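Local coordinates for protein deoxyuridine 5'-triphosphate nucleotidohydrolase (Entamoeba histolytica, PDB 3LQW) that probably hydrolyses dUTP to dUMP and diphosphate with the help of magnesium, supplying the thymidine nucleotide precursor and keeping uracil out of DNA, at residues 46-50 / 130-134. Sequence-based numbering, arbitrary orientation. Where two conformers were deposited one is given.
Sequences AGIDL and AQLII
Ile-48 and Leu-132 face each other as a hydrogen-bonded antiparallel pair: Ile-48 N donates a hydrogen bond to Leu-132 O at 2.8 Å, and Leu-132 N returns the bond to Ile-48 O at the same 2.8 Å. The Ile-48 side chain leaves the pair alongside Leu-132 O: CB stands 3.5 Å from that oxygen, and CG1 skirts it at 3.6 Å. With CG1 anti to the carbonyl carbon (chi1 -58°) and the chain extended beyond it, CD1 runs on to meet Ile-134 CG1 at 3.9 Å. Further along this face, Leu-50 CD2 lies against Leu-132 CB at 4.2 Å, while Val-111 of strand 108-115 touches both Leu-50 and Ala-130. The next bond, Leu-50 N to Ala-130 O, is nearly straight, at 172°. At the other end a water replaces direct pairing, donating to Ala-46 O and accepting from Ile-134 N (3.0 Å). Ala-46 N also hydrogen-bonds to OD1 of Asp-102 of a second subunit, whose Val-100 packs on Ile-133, so this sheet of the trimeric dUTPase fold reaches the subunit interface. The backbone bonds thus fix the register of strands 47-51 and 128-136, aliphatic carbons line one face, and the water satisfies Ala-46 O and Ile-134 N where direct bonds stop.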
loop_
_atom_site.group_PDB
_atom_site.type_symbol
_atom_site.label_atom_id
_atom_site.label_comp_id
_atom_site.label_asym_id
_atom_site.label_seq_id
_atom_site.Cartn_x
_atom_site.Cartn_y
_atom_site.Cartn_z
ATOM N N ALA A 46 -11.158 -5.920 6.833
ATOM C CA ALA A 46 -10.115 -6.336 5.939
ATOM C C ALA A 46 -8.857 -6.609 6.758
ATOM O O ALA A 46 -8.062 -7.451 6.427
ATOM C CB ALA A 46 -9.829 -5.224 4.923
ATOM N N GLY A 47 -8.657 -5.820 7.800
ATOM C CA GLY A 47 -7.400 -5.780 8.509
ATOM C C GLY A 47 -7.486 -6.366 9.888
ATOM O O GLY A 47 -8.512 -6.412 10.548
ATOM N N ILE A 48 -6.365 -6.883 10.282
ATOM C CA ILE A 48 -6.167 -7.483 11.589
ATOM C C ILE A 48 -5.275 -6.518 12.378
ATOM O O ILE A 48 -4.179 -6.141 11.945
ATOM C CB ILE A 48 -5.431 -8.820 11.397
ATOM C CG1 ILE A 48 -6.204 -9.770 10.469
ATOM C CG2 ILE A 48 -5.131 -9.434 12.734
ATOM C CD1 ILE A 48 -5.418 -10.983 10.006
ATOM N N ASP A 49 -5.740 -6.109 13.539
ATOM C CA ASP A 49 -5.031 -5.107 14.312
ATOM C C ASP A 49 -3.744 -5.672 14.884
ATOM O O ASP A 49 -3.742 -6.768 15.446
ATOM C CB ASP A 49 -5.934 -4.553 15.426
ATOM C CG ASP A 49 -7.120 -3.734 14.843
ATOM O OD1 ASP A 49 -6.864 -2.936 13.935
ATOM O OD2 ASP A 49 -8.242 -3.919 15.293
ATOM N N LEU A 50 -2.647 -4.916 14.730
ATOM C CA LEU A 50 -1.338 -5.205 15.279
ATOM C C LEU A 50 -1.097 -4.297 16.483
ATOM O O LEU A 50 -1.374 -3.094 16.431
ATOM C CB LEU A 50 -0.227 -4.960 14.255
ATOM C CG LEU A 50 -0.262 -5.849 13.019
ATOM C CD1 LEU A 50 0.767 -5.360 11.997
ATOM C CD2 LEU A 50 -0.082 -7.305 13.354
ATOM N N ALA A 130 -1.090 -0.460 13.745
ATOM C CA ALA A 130 -1.126 -0.743 12.318
ATOM C C ALA A 130 -2.134 -1.869 12.143
ATOM O O ALA A 130 -2.652 -2.425 13.125
ATOM C CB ALA A 130 0.248 -1.134 11.764
ATOM N N GLN A 131 -2.376 -2.247 10.899
ATOM C CA GLN A 131 -3.218 -3.385 10.538
ATOM C C GLN A 131 -2.438 -4.288 9.594
ATOM O O GLN A 131 -1.559 -3.821 8.855
ATOM C CB GLN A 131 -4.435 -2.949 9.750
ATOM C CG GLN A 131 -5.440 -2.039 10.353
ATOM C CD GLN A 131 -6.389 -1.613 9.207
ATOM O OE1 GLN A 131 -6.467 -0.433 8.845
ATOM N NE2 GLN A 131 -7.003 -2.599 8.557
ATOM N N LEU A 132 -2.739 -5.569 9.629
ATOM C CA LEU A 132 -2.209 -6.572 8.702
ATOM C C LEU A 132 -3.371 -7.041 7.842
ATOM O O LEU A 132 -4.372 -7.526 8.368
ATOM C CB LEU A 132 -1.596 -7.765 9.492
ATOM C CG LEU A 132 -0.860 -8.825 8.695
ATOM C CD1 LEU A 132 0.385 -8.277 8.202
ATOM C CD2 LEU A 132 -0.632 -10.077 9.584
ATOM N N ILE A 133 -3.209 -6.952 6.531
ATOM C CA ILE A 133 -4.242 -7.398 5.611
ATOM C C ILE A 133 -3.719 -8.624 4.878
ATOM O O ILE A 133 -2.597 -8.644 4.374
ATOM C CB ILE A 133 -4.636 -6.342 4.580
ATOM C CG1 ILE A 133 -5.201 -5.115 5.266
ATOM C CG2 ILE A 133 -5.616 -6.945 3.580
ATOM C CD1 ILE A 133 -5.258 -3.916 4.384
ATOM N N ILE A 134 -4.534 -9.677 4.847
ATOM C CA ILE A 134 -4.127 -10.922 4.193
ATOM C C ILE A 134 -4.601 -10.885 2.734
ATOM O O ILE A 134 -5.756 -11.127 2.402
ATOM C CB ILE A 134 -4.631 -12.169 4.927
ATOM C CG1 ILE A 134 -4.272 -12.087 6.423
ATOM C CG2 ILE A 134 -4.084 -13.422 4.258
ATOM C CD1 ILE A 134 -2.808 -11.888 6.759
HETATM O O HOH W 1 -7.337 -9.982 5.782
#